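TRNA uridine(34) acetyltransferase (Methanocaldococcus infernus, PDB 6IA8) acetylates the wobble uridine of tRNAs, using acetyl-CoA and S-adenosyl-L-methionine to form 5-(carboxymethyl)uridine at position 34. Local coordinates at residues A[188-193]-A[203-208]; A[243-248]-A[281-286]; A[272-275]-A[279-282]; A[327-332]-A[395-400]. All coordinates share one frame; numbering follows the deposited sequence. Where two conformers were deposited one is given.

Contact 1 (A[188-193]-A[203-208]); sequences LCIETR and NQMLKL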
loop_
_atom_site.group_PDB
_atom_site.type_symbol
_atom_site.label_atom_id
_atom_site.label_comp_id
_atom_site.label_asym_id
_atom_site.label_seq_id
_atom_site.Cartn_x
_atom_site.Cartn_y
_atom_site.Cartn_z
ATOM N N LEU A 188 -7.402 -3.822 4.077
ATOM C CA LEU A 188 -8.430 -3.180 3.265
ATOM C C LEU A 188 -7.851 -1.869 2.773
ATOM O O LEU A 188 -7.535 -0.991 3.588
ATOM C CB LEU A 188 -9.700 -2.926 4.069
ATOM C CG LEU A 188 -10.779 -1.997 3.475
ATOM C CD1 LEU A 188 -11.171 -2.446 2.127
ATOM C CD2 LEU A 188 -12.009 -1.938 4.421
ATOM N N CYS A 189 -7.705 -1.748 1.458
ATOM C CA CYS A 189 -7.125 -0.571 0.835
ATOM C C CYS A 189 -8.206 0.189 0.083
ATOM O O CYS A 189 -8.961 -0.405 -0.693
ATOM C CB CYS A 189 -6.005 -0.929 -0.136
ATOM S SG CYS A 189 -5.284 0.646 -0.890
ATOM N N ILE A 190 -8.279 1.493 0.318
ATOM C CA ILE A 190 -9.249 2.370 -0.330
ATOM C C ILE A 190 -8.478 3.379 -1.170
ATOM O O ILE A 190 -7.547 4.020 -0.679
ATOM C CB ILE A 190 -10.149 3.072 0.700
ATOM C CG1 ILE A 190 -10.944 2.020 1.471
ATOM C CG2 ILE A 190 -11.151 4.028 -0.006
ATOM C CD1 ILE A 190 -11.827 2.595 2.506
ATOM N N GLU A 191 -8.829 3.487 -2.439
ATOM C CA GLU A 191 -8.223 4.482 -3.309
ATOM C C GLU A 191 -9.070 5.739 -3.257
ATOM O O GLU A 191 -10.306 5.664 -3.265
ATOM C CB GLU A 191 -8.130 3.962 -4.744
ATOM C CG GLU A 191 -7.437 2.614 -4.869
ATOM C CD GLU A 191 -7.257 2.179 -6.311
ATOM O OE1 GLU A 191 -7.936 2.733 -7.200
ATOM O OE2 GLU A 191 -6.427 1.287 -6.560
ATOM N N THR A 192 -8.414 6.899 -3.208
ATOM C CA THR A 192 -9.187 8.133 -3.136
ATOM C C THR A 192 -8.419 9.310 -3.708
ATOM O O THR A 192 -7.191 9.296 -3.765
ATOM C CB THR A 192 -9.589 8.464 -1.691
ATOM O OG1 THR A 192 -10.563 9.532 -1.658
ATOM C CG2 THR A 192 -8.347 8.867 -0.881
ATOM N N ARG A 193 -9.163 10.325 -4.147
ATOM C CA ARG A 193 -8.546 11.575 -4.562
ATOM C C ARG A 193 -8.073 12.323 -3.323
ATOM O O ARG A 193 -8.723 12.252 -2.276
ATOM C CB ARG A 193 -9.528 12.445 -5.349
ATOM C CG ARG A 193 -10.146 11.756 -6.554
ATOM C CD ARG A 193 -11.009 12.739 -7.357
ATOM N NE ARG A 193 -11.783 12.070 -8.397
ATOM C CZ ARG A 193 -12.369 12.699 -9.408
ATOM N NH1 ARG A 193 -13.053 12.005 -10.310
ATOM N NH2 ARG A 193 -12.258 14.016 -9.525
ATOM N N ASN A 203 -12.448 9.109 9.450
ATOM C CA ASN A 203 -13.266 8.415 10.446
ATOM C C ASN A 203 -14.088 7.298 9.799
ATOM O O ASN A 203 -14.176 6.181 10.327
ATOM C CB ASN A 203 -14.200 9.402 11.161
ATOM C CG ASN A 203 -13.460 10.355 12.071
ATOM O OD1 ASN A 203 -12.362 10.061 12.541
ATOM N ND2 ASN A 203 -14.063 11.497 12.339
ATOM N N GLN A 204 -14.712 7.590 8.651
ATOM C CA GLN A 204 -15.528 6.587 7.965
ATOM C C GLN A 204 -14.659 5.431 7.471
ATOM O O GLN A 204 -15.017 4.255 7.616
ATOM C CB GLN A 204 -16.294 7.258 6.821
ATOM C CG GLN A 204 -16.903 6.326 5.804
ATOM C CD GLN A 204 -18.029 5.463 6.354
ATOM O OE1 GLN A 204 -18.495 5.634 7.479
ATOM N NE2 GLN A 204 -18.458 4.515 5.552
ATOM N N MET A 205 -13.484 5.737 6.923
ATOM C CA MET A 205 -12.627 4.661 6.442
ATOM C C MET A 205 -12.180 3.766 7.578
ATOM O O MET A 205 -12.139 2.548 7.420
ATOM C CB MET A 205 -11.435 5.231 5.681
ATOM C CG MET A 205 -11.852 5.789 4.310
ATOM S SD MET A 205 -10.527 6.419 3.290
ATOM C CE MET A 205 -9.847 7.586 4.368
ATOM N N LEU A 206 -11.826 4.344 8.725
ATOM C CA LEU A 206 -11.510 3.528 9.893
ATOM C C LEU A 206 -12.707 2.680 10.325
ATOM O O LEU A 206 -12.546 1.520 10.714
ATOM C CB LEU A 206 -11.052 4.424 11.044
ATOM C CG LEU A 206 -9.689 5.089 10.858
ATOM C CD1 LEU A 206 -9.485 6.231 11.837
ATOM C CD2 LEU A 206 -8.634 4.025 11.019
ATOM N N LYS A 207 -13.917 3.245 10.290
ATOM C CA LYS A 207 -15.104 2.459 10.625
ATOM C C LYS A 207 -15.228 1.241 9.719
ATOM O O LYS A 207 -15.647 0.165 10.158
ATOM C CB LYS A 207 -16.358 3.331 10.516
ATOM C CG LYS A 207 -17.609 2.715 11.169
ATOM C CD LYS A 207 -18.858 3.566 10.908
ATOM C CE LYS A 207 -19.471 3.258 9.549
ATOM N NZ LYS A 207 -20.512 4.230 9.149
ATOM N N LEU A 208 -14.895 1.400 8.443
ATOM C CA LEU A 208 -14.996 0.299 7.496
ATOM C C LEU A 208 -13.946 -0.781 7.735
ATOM O O LEU A 208 -14.078 -1.882 7.196
ATOM C CB LEU A 208 -14.844 0.830 6.078
ATOM C CG LEU A 208 -15.879 1.820 5.576
ATOM C CD1 LEU A 208 -15.506 2.404 4.238
ATOM C CD2 LEU A 208 -17.261 1.169 5.505
#

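Contact 2 (A[243-248]-A[281-286]); sequences LLKDSG and MPDMVK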
loop_
_atom_site.group_PDB
_atom_site.type_symbol
_atom_site.label_atom_id
_atom_site.label_comp_id
_atom_site.label_asym_id
_atom_site.label_seq_id
_atom_site.Cartn_x
_atom_site.Cartn_y
_atom_site.Cartn_z
ATOM N N LEU A 243 -2.914 13.712 7.970
ATOM C CA LEU A 243 -4.075 13.213 8.694
ATOM C C LEU A 243 -4.102 11.691 8.687
ATOM O O LEU A 243 -4.487 11.068 9.679
ATOM C CB LEU A 243 -5.352 13.770 8.079
ATOM C CG LEU A 243 -5.573 15.278 8.241
ATOM C CD1 LEU A 243 -6.777 15.695 7.411
ATOM C CD2 LEU A 243 -5.774 15.635 9.695
ATOM N N LEU A 244 -3.707 11.077 7.569
ATOM C CA LEU A 244 -3.663 9.618 7.478
ATOM C C LEU A 244 -2.597 9.052 8.414
ATOM O O LEU A 244 -2.862 8.126 9.190
ATOM C CB LEU A 244 -3.393 9.199 6.024
ATOM C CG LEU A 244 -4.575 9.389 5.063
ATOM C CD1 LEU A 244 -4.072 9.252 3.621
ATOM C CD2 LEU A 244 -5.683 8.466 5.334
ATOM N N LYS A 245 -1.387 9.614 8.365
ATOM C CA LYS A 245 -0.303 9.138 9.213
ATOM C C LYS A 245 -0.660 9.282 10.685
ATOM O O LYS A 245 -0.406 8.376 11.483
ATOM C CB LYS A 245 0.968 9.917 8.909
ATOM C CG LYS A 245 1.707 9.568 7.595
ATOM C CD LYS A 245 2.156 8.102 7.561
ATOM C CE LYS A 245 3.114 7.885 6.390
ATOM N NZ LYS A 245 4.433 8.489 6.711
ATOM N N ASP A 246 -1.256 10.417 11.068
ATOM C CA ASP A 246 -1.607 10.659 12.461
ATOM C C ASP A 246 -2.846 9.900 12.882
ATOM O O ASP A 246 -3.222 9.990 14.044
ATOM C CB ASP A 246 -1.780 12.168 12.714
ATOM C CG ASP A 246 -0.432 12.884 12.798
ATOM O OD1 ASP A 246 0.593 12.197 13.120
ATOM O OD2 ASP A 246 -0.402 14.108 12.570
ATOM N N SER A 247 -3.494 9.175 11.973
ATOM C CA SER A 247 -4.540 8.223 12.311
ATOM C C SER A 247 -4.055 6.781 12.196
ATOM O O SER A 247 -4.861 5.854 12.283
ATOM C CB SER A 247 -5.742 8.470 11.403
ATOM O OG SER A 247 -6.192 9.826 11.519
ATOM N N GLY A 248 -2.757 6.571 12.001
ATOM C CA GLY A 248 -2.194 5.231 11.992
ATOM C C GLY A 248 -2.315 4.480 10.683
ATOM O O GLY A 248 -2.034 3.278 10.640
ATOM N N MET A 281 6.948 11.590 2.116
ATOM C CA MET A 281 7.383 10.351 2.751
ATOM C C MET A 281 6.278 9.281 2.794
ATOM O O MET A 281 5.954 8.748 3.857
ATOM C CB MET A 281 7.910 10.647 4.142
ATOM C CG MET A 281 8.706 11.891 4.244
ATOM S SD MET A 281 10.318 11.888 3.379
ATOM C CE MET A 281 11.409 11.161 4.614
ATOM N N PRO A 282 5.737 8.905 1.645
ATOM C CA PRO A 282 4.737 7.832 1.622
ATOM C C PRO A 282 5.363 6.498 1.976
ATOM O O PRO A 282 6.563 6.292 1.788
ATOM C CB PRO A 282 4.257 7.815 0.169
ATOM C CG PRO A 282 5.472 8.276 -0.626
ATOM C CD PRO A 282 6.117 9.353 0.289
ATOM N N ASP A 283 4.507 5.571 2.437
ATOM C CA ASP A 283 4.936 4.200 2.693
ATOM C C ASP A 283 5.106 3.411 1.402
ATOM O O ASP A 283 5.875 2.444 1.363
ATOM C CB ASP A 283 3.926 3.461 3.569
ATOM C CG ASP A 283 3.692 4.127 4.910
ATOM O OD1 ASP A 283 4.692 4.411 5.553
ATOM O OD2 ASP A 283 2.499 4.352 5.273
ATOM N N MET A 284 4.346 3.760 0.371
ATOM C CA MET A 284 4.248 2.947 -0.828
ATOM C C MET A 284 4.011 3.903 -1.978
ATOM O O MET A 284 3.411 4.968 -1.788
ATOM C CB MET A 284 3.112 1.910 -0.685
ATOM C CG MET A 284 2.807 1.113 -1.896
ATOM S SD MET A 284 1.425 -0.009 -1.581
ATOM C CE MET A 284 1.555 -0.336 0.184
ATOM N N VAL A 285 4.482 3.525 -3.168
ATOM C CA VAL A 285 4.193 4.304 -4.365
ATOM C C VAL A 285 3.823 3.350 -5.485
ATOM O O VAL A 285 4.363 2.246 -5.566
ATOM C CB VAL A 285 5.380 5.190 -4.792
ATOM C CG1 VAL A 285 5.665 6.286 -3.735
ATOM C CG2 VAL A 285 6.609 4.331 -5.060
ATOM N N LYS A 286 2.904 3.786 -6.346
ATOM C CA LYS A 286 2.475 3.065 -7.542
ATOM C C LYS A 286 2.786 3.980 -8.717
ATOM O O LYS A 286 2.284 5.111 -8.765
ATOM C CB LYS A 286 0.985 2.744 -7.461
ATOM C CG LYS A 286 0.442 1.945 -8.659
ATOM C CD LYS A 286 -1.091 1.853 -8.624
ATOM C CE LYS A 286 -1.595 0.519 -8.102
ATOM N NZ LYS A 286 -1.597 0.427 -6.620
HETATM O O HOH W 1 6.311 6.594 5.515
#

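Contact 3 (A[272-275]-A[279-282]); sequences KEIF and DFMP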
loop_
_atom_site.group_PDB
_atom_site.type_symbol
_atom_site.label_atom_id
_atom_site.label_comp_id
_atom_site.label_asym_id
_atom_site.label_seq_id
_atom_site.Cartn_x
_atom_site.Cartn_y
_atom_site.Cartn_z
ATOM N N LYS A 272 12.822 12.490 -5.876
ATOM C CA LYS A 272 13.747 12.836 -4.803
ATOM C C LYS A 272 12.999 13.564 -3.688
ATOM O O LYS A 272 13.177 13.275 -2.491
ATOM C CB LYS A 272 14.908 13.680 -5.353
ATOM C CG LYS A 272 15.913 14.106 -4.316
ATOM C CD LYS A 272 17.136 14.762 -4.959
ATOM C CE LYS A 272 18.092 15.339 -3.910
ATOM N NZ LYS A 272 19.274 15.995 -4.535
ATOM N N GLU A 273 12.130 14.500 -4.075
ATOM C CA GLU A 273 11.436 15.311 -3.095
ATOM C C GLU A 273 10.489 14.466 -2.265
ATOM O O GLU A 273 10.393 14.669 -1.055
ATOM C CB GLU A 273 10.684 16.450 -3.775
ATOM C CG GLU A 273 10.130 17.466 -2.811
ATOM C CD GLU A 273 9.554 18.678 -3.515
ATOM O OE1 GLU A 273 9.931 18.916 -4.690
ATOM O OE2 GLU A 273 8.722 19.366 -2.897
ATOM N N ILE A 274 9.797 13.504 -2.888
ATOM C CA ILE A 274 8.817 12.682 -2.184
ATOM C C ILE A 274 9.471 11.843 -1.096
ATOM O O ILE A 274 8.809 11.472 -0.107
ATOM C CB ILE A 274 8.065 11.807 -3.215
ATOM C CG1 ILE A 274 7.027 12.690 -3.952
ATOM C CG2 ILE A 274 7.423 10.633 -2.564
ATOM C CD1 ILE A 274 6.414 12.046 -5.176
ATOM N N PHE A 275 10.758 11.521 -1.253
ATOM C CA PHE A 275 11.450 10.675 -0.279
ATOM C C PHE A 275 12.365 11.438 0.677
ATOM O O PHE A 275 12.987 10.804 1.560
ATOM C CB PHE A 275 12.266 9.602 -1.007
ATOM C CG PHE A 275 11.427 8.713 -1.896
ATOM C CD1 PHE A 275 10.221 8.211 -1.439
ATOM C CD2 PHE A 275 11.830 8.424 -3.190
ATOM C CE1 PHE A 275 9.420 7.427 -2.274
ATOM C CE2 PHE A 275 11.065 7.620 -3.997
ATOM C CZ PHE A 275 9.863 7.136 -3.542
ATOM N N ASP A 279 6.991 16.602 4.150
ATOM C CA ASP A 279 5.609 16.766 3.729
ATOM C C ASP A 279 5.073 15.531 3.028
ATOM O O ASP A 279 3.851 15.348 2.968
ATOM C CB ASP A 279 5.504 17.969 2.788
ATOM C CG ASP A 279 5.531 19.302 3.523
ATOM O OD1 ASP A 279 5.493 19.351 4.758
ATOM O OD2 ASP A 279 5.589 20.324 2.848
ATOM N N PHE A 280 5.947 14.681 2.490
ATOM C CA PHE A 280 5.493 13.515 1.748
ATOM C C PHE A 280 5.845 12.227 2.476
ATOM O O PHE A 280 5.096 11.785 3.380
ATOM C CB PHE A 280 6.085 13.585 0.337
ATOM C CG PHE A 280 5.733 14.866 -0.395
ATOM C CD1 PHE A 280 4.431 15.128 -0.770
ATOM C CD2 PHE A 280 6.703 15.811 -0.681
ATOM C CE1 PHE A 280 4.095 16.350 -1.447
ATOM C CE2 PHE A 280 6.387 17.021 -1.362
ATOM C CZ PHE A 280 5.059 17.263 -1.748
ATOM N N MET A 281 6.948 11.590 2.116
ATOM C CA MET A 281 7.383 10.351 2.751
ATOM C C MET A 281 6.278 9.281 2.794
ATOM O O MET A 281 5.954 8.748 3.857
ATOM C CB MET A 281 7.910 10.647 4.142
ATOM C CG MET A 281 8.706 11.891 4.244
ATOM S SD MET A 281 10.318 11.888 3.379
ATOM C CE MET A 281 11.409 11.161 4.614
ATOM N N PRO A 282 5.737 8.905 1.645
ATOM C CA PRO A 282 4.737 7.832 1.622
ATOM C C PRO A 282 5.363 6.498 1.976
ATOM O O PRO A 282 6.563 6.292 1.788
ATOM C CB PRO A 282 4.257 7.815 0.169
ATOM C CG PRO A 282 5.472 8.276 -0.626
ATOM C CD PRO A 282 6.117 9.353 0.289
#

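Contact 4 (A[327-332]-A[395-400]); sequences PKWVRT and VREDYE. With SO4 (sulfate ion), chain B.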
loop_
_atom_site.group_PDB
_atom_site.type_symbol
_atom_site.label_atom_id
_atom_site.label_comp_id
_atom_site.label_asym_id
_atom_site.label_seq_id
_atom_site.Cartn_x
_atom_site.Cartn_y
_atom_site.Cartn_z
ATOM N N PRO A 327 14.035 4.871 -0.604
ATOM C CA PRO A 327 14.526 4.397 0.699
ATOM C C PRO A 327 14.110 2.962 0.980
ATOM O O PRO A 327 13.231 2.380 0.347
ATOM C CB PRO A 327 13.893 5.366 1.708
ATOM C CG PRO A 327 13.599 6.625 0.868
ATOM C CD PRO A 327 13.270 6.122 -0.506
ATOM N N LYS A 328 14.757 2.396 1.989
ATOM C CA LYS A 328 14.494 1.020 2.373
ATOM C C LYS A 328 13.090 0.842 2.912
ATOM O O LYS A 328 12.616 -0.293 2.991
ATOM C CB LYS A 328 15.498 0.567 3.439
ATOM C CG LYS A 328 16.948 0.544 2.962
ATOM C CD LYS A 328 17.900 0.167 4.112
ATOM C CE LYS A 328 19.353 0.154 3.661
ATOM N NZ LYS A 328 20.239 -0.518 4.655
ATOM N N TRP A 329 12.464 1.920 3.378
ATOM C CA TRP A 329 11.154 1.847 4.012
ATOM C C TRP A 329 10.011 2.049 3.036
ATOM O O TRP A 329 8.852 2.073 3.474
ATOM C CB TRP A 329 11.028 2.873 5.139
ATOM C CG TRP A 329 11.661 4.215 4.878
ATOM C CD1 TRP A 329 12.941 4.596 5.199
ATOM C CD2 TRP A 329 11.041 5.365 4.299
ATOM N NE1 TRP A 329 13.152 5.923 4.860
ATOM C CE2 TRP A 329 12.014 6.410 4.280
ATOM C CE3 TRP A 329 9.799 5.599 3.742
ATOM C CZ2 TRP A 329 11.758 7.662 3.733
ATOM C CZ3 TRP A 329 9.538 6.872 3.207
ATOM C CH2 TRP A 329 10.508 7.882 3.227
ATOM N N VAL A 330 10.301 2.147 1.729
ATOM C CA VAL A 330 9.275 2.372 0.714
ATOM C C VAL A 330 8.968 1.063 0.022
ATOM O O VAL A 330 9.881 0.315 -0.367
ATOM C CB VAL A 330 9.698 3.438 -0.312
ATOM C CG1 VAL A 330 8.672 3.552 -1.408
ATOM C CG2 VAL A 330 9.843 4.811 0.382
ATOM N N ARG A 331 7.684 0.788 -0.146
ATOM C CA ARG A 331 7.244 -0.395 -0.865
ATOM C C ARG A 331 6.710 0.054 -2.215
ATOM O O ARG A 331 6.037 1.066 -2.304
ATOM C CB ARG A 331 6.172 -1.158 -0.076
ATOM C CG ARG A 331 5.751 -2.488 -0.699
ATOM C CD ARG A 331 4.447 -2.968 -0.074
ATOM N NE ARG A 331 4.651 -3.933 1.002
ATOM C CZ ARG A 331 3.744 -4.221 1.932
ATOM N NH1 ARG A 331 2.569 -3.603 1.942
ATOM N NH2 ARG A 331 4.016 -5.117 2.865
ATOM N N THR A 332 7.007 -0.677 -3.268
ATOM C CA THR A 332 6.575 -0.302 -4.606
ATOM C C THR A 332 5.672 -1.382 -5.176
ATOM O O THR A 332 5.750 -2.545 -4.778
ATOM C CB THR A 332 7.777 -0.100 -5.539
ATOM O OG1 THR A 332 7.379 0.669 -6.680
ATOM C CG2 THR A 332 8.323 -1.441 -6.008
ATOM N N VAL A 395 17.078 -4.338 12.723
ATOM C CA VAL A 395 17.631 -3.081 12.215
ATOM C C VAL A 395 16.606 -1.978 12.432
ATOM O O VAL A 395 15.402 -2.227 12.457
ATOM C CB VAL A 395 17.986 -3.189 10.713
ATOM C CG1 VAL A 395 18.477 -1.856 10.178
ATOM C CG2 VAL A 395 19.044 -4.281 10.491
ATOM N N ARG A 396 17.081 -0.756 12.621
ATOM C CA ARG A 396 16.184 0.368 12.847
ATOM C C ARG A 396 16.604 1.538 11.980
ATOM O O ARG A 396 17.787 1.837 11.885
ATOM C CB ARG A 396 16.190 0.815 14.319
ATOM C CG ARG A 396 15.435 2.110 14.576
ATOM C CD ARG A 396 15.388 2.395 16.068
ATOM N NE ARG A 396 14.885 3.745 16.352
ATOM C CZ ARG A 396 14.801 4.264 17.568
ATOM N NH1 ARG A 396 15.175 3.534 18.606
ATOM N NH2 ARG A 396 14.346 5.497 17.737
ATOM N N GLU A 397 15.629 2.242 11.416
ATOM C CA GLU A 397 15.874 3.463 10.660
ATOM C C GLU A 397 14.736 4.424 10.943
ATOM O O GLU A 397 13.568 4.041 10.791
ATOM C CB GLU A 397 15.932 3.170 9.163
ATOM C CG GLU A 397 16.144 4.392 8.289
ATOM C CD GLU A 397 16.197 4.021 6.821
ATOM O OE1 GLU A 397 16.058 2.822 6.474
ATOM O OE2 GLU A 397 16.384 4.918 6.014
ATOM N N ASP A 398 15.076 5.656 11.336
ATOM C CA ASP A 398 14.106 6.689 11.672
ATOM C C ASP A 398 14.073 7.750 10.575
ATOM O O ASP A 398 15.103 8.060 9.948
ATOM C CB ASP A 398 14.450 7.376 13.001
ATOM C CG ASP A 398 14.319 6.441 14.227
ATOM O OD1 ASP A 398 14.073 5.232 14.084
ATOM O OD2 ASP A 398 14.395 6.951 15.342
ATOM N N TYR A 399 12.906 8.386 10.413
ATOM C CA TYR A 399 12.833 9.553 9.542
ATOM C C TYR A 399 11.703 10.467 9.985
ATOM O O TYR A 399 10.771 10.050 10.664
ATOM C CB TYR A 399 12.680 9.165 8.073
ATOM C CG TYR A 399 11.541 8.251 7.733
ATOM C CD1 TYR A 399 11.664 6.879 7.923
ATOM C CD2 TYR A 399 10.342 8.749 7.188
ATOM C CE1 TYR A 399 10.621 6.005 7.602
ATOM C CE2 TYR A 399 9.277 7.868 6.836
ATOM C CZ TYR A 399 9.456 6.493 7.065
ATOM O OH TYR A 399 8.503 5.574 6.734
ATOM N N GLU A 400 11.828 11.740 9.641
ATOM C CA GLU A 400 10.779 12.706 9.919
ATOM C C GLU A 400 9.750 12.648 8.806
ATOM O O GLU A 400 10.130 12.669 7.631
ATOM C CB GLU A 400 11.374 14.105 9.970
ATOM C CG GLU A 400 10.391 15.188 10.326
ATOM C CD GLU A 400 10.159 15.308 11.833
ATOM O OE1 GLU A 400 9.150 15.927 12.228
ATOM O OE2 GLU A 400 10.976 14.774 12.616
HETATM S S SO4 B . 17.586 4.709 3.105
HETATM O O1 SO4 B . 18.683 4.341 4.003
HETATM O O2 SO4 B . 16.343 4.142 3.625
HETATM O O3 SO4 B . 17.822 4.159 1.802
HETATM O O4 SO4 B . 17.509 6.160 2.970
#

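Contact 1 (A[188-193]-A[203-208])
Ile-190, on the strand, meets Met-205 and Leu-208 on one side of helix 199-208, and the meeting of these side chains is wholly apolar. Met-205 can be followed outward from the helix. Its CB lies 4.1 Å from Ile-190 CD1, and the next atom, CG, comes closest, 3.7 Å from the same CD1 methyl. SD then lies about equally far from both ends of the isoleucine, touching CD1 and, at 4.1 Å, CG2. Methionine suits this place because an unbranched, flexible chain can cross a beta-branched neighbour obliquely and still touch both of its arms.

Ile-190 sends CG1 out beside its own backbone N (chi1 -62°), which carries CD1 into the notch between Met-205 and Leu-208; the CD1 methyl of Leu-208 is 4.1 Å away, the two side chains crossing nearly at right angles. Two residues earlier on the strand, Leu-188 CD2 rests 3.5 Å from the backbone O of Leu-208 and 4.3 Å from its CB. Beyond the two segments, Met-205 also touches Val-213 of the next strand, within the beta-alpha-beta unit 184-192, 199-208, 212-218.

With no hydrogen bond crossing between the segments, helix and strand are held here by the fit of buried methyl, methylene and thioether groups, one methyl also packing on a backbone carbonyl, a cohesion that depends on shape and exclusion of water.

Contact 2 (A[243-248]-A[281-286])
Lys-245 and Asp-283 lie side by side and point opposite ways, the lysine reaching from the end of helix 234-245 and the aspartate from the loop just before strand 284-287. Because they do not meet end to end, the lysine's CE lies beside the carboxylate, 3.8 Å from Asp-283 OD2, while its NZ has travelled on and stands 4.2 Å from Asp-283 OD1, too far for a salt bridge. Bends at chi2 (-60°) and chi4 (74°) fold the lysine so that NZ arrives at the backbone instead: it donates to Met-281 O at 3.2 Å, tilted 23° from the plane of that carbonyl.

A water completes the junction. It accepts from Lys-245 NZ at 2.9 Å and donates to Met-281 O and to Asp-283 OD1, each at 2.7 Å, tying together the two charged groups that do not touch directly. The stronger partners lie in the acetyltransferase part of the chain: Glu-406 forms a salt bridge with Lys-245 NZ and probably offsets its charge, as Arg-444 does for Asp-283 OD2. That oxygen also accepts from Val-251 N, in strand 250-255 of the radical SAM sheet. A long, jointed lysine suits a place where one ammonium must serve a carbonyl, a water and a carboxylate.

Behind Lys-245 the helix closes in a Schellman motif, with Gly-248, at positive phi, as its C-prime residue. Such a helix end facing the start of a parallel strand belongs to the alpha/beta architecture of the radical SAM core, here at its border with the acetyltransferase domain.

Contact 3 (A[272-275]-A[279-282])
Ile-274 and Pro-282 make the tight part of this contact: the isoleucine CG2 methyl presses on the proline CD at 3.4 Å, closer than carbons usually come, and on CG at 3.6 Å, the two side chains crossing nearly at right angles. Beside them Met-281 N donates to Ile-274 O over 2.9 Å, within the plane of the carbonyl, and Phe-280 CB packs on the same Ile-274 O at 3.5 Å. Pro-282, which has no N-H to leave unpaired, suits a position pressed against that bonded carbonyl. The methionine's bend at chi2 brings its sulfur over the helix end, where SD lies 3.4 Å from Phe-275 O.

The flank of Glu-273, which is partly exposed, is looser. Its OE2, weakly bonded by Asn-277, meets the edge of the buried Phe-280 ring 3.6 Å from CE2, with the carboxylate turned 64° from the ring. That ring also touches Val-234 and Ile-238 of helix 234-245. Trimming Phe-280 back to an alanine here would keep the CB contact but is likely to open a gap between the two helices.

Leading from helix 264-276 into strand 284-287, this is an alpha-to-beta connection of the radical SAM core.

Contact 4 (A[327-332]-A[395-400])
The indole of Trp-329 is sandwiched: Pro-327 CB lies 3.2 Å above one face, offset toward the rim, and the phenol ring of Tyr-399 covers the opposite face. This second pair is a face-to-face stack, the six-membered ring of Trp-329 and the Tyr-399 ring having centroids 3.7 Å apart and planes inclined by 13°. The phenol oxygen reaches past the ring junction, Tyr-399 OH standing 3.3 Å from Trp-329 CE3. At the indole edge, in its plane, comes the carboxylate of Glu-397, turned steeply to the ring, with OE2 3.6 Å from Trp-329 CD1. Both aromatic residues hold CG between their backbone N and carbonyl carbon (chi1 39° and 54°), the crowded position, and this brings the two rings over one another. Tryptophan suits the place because its wide, flat indole can be covered on both faces at once.

Pro-327 to Val-330 form a type I beta turn leading into strand 331-332, the last of the parallel radical SAM sheet, whereas Tyr-399 and Glu-397 project from strand 392-401, an edge strand of the GNAT sheet; the stack therefore joins the two domains. A leucine in place of Trp-329 would probably leave the face of Tyr-399 without its flat mate and Pro-327 without the surface it rests on.

A sulfate, probably from the crystallisation liquor, sits beside the turn. Lys-328 N donates to its O2 at 2.9 Å, nearly straight, and Glu-397 OE2 is 2.5 Å from the same oxygen. On the strand's other side Arg-396 grips Asp-398 side-on, NE to OD1 and NH2 to OD2, while its NH2 also pairs with Glu-484.

In the fold
Contacts 1, 2 and 4 all reach the parallel radical SAM sheet, which they meet at strands 184-192, 284-287 and 331-332. Contact 1 is the remote one, its centre about 24 Å from that of contact 4, across the middle of the chain. Contacts 2 and 3 share Met-281 and Pro-282, with centres about 10 Å apart. Contact 4 adjoins both: a probable hydrogen bond links Asp-283 O and Arg-331 N (2.9 Å) at the start of neighbouring strands, and Met-281 CE lies 3.6 Å from Trp-329 CZ2. The side chain of Gln-445, assigned to acetyl-CoA binding by similarity, is about 5 Å from that of Asp-283 and about 9 Å from that of Tyr-399, placing contacts 2 and 4 near the probable acetyl-CoA site.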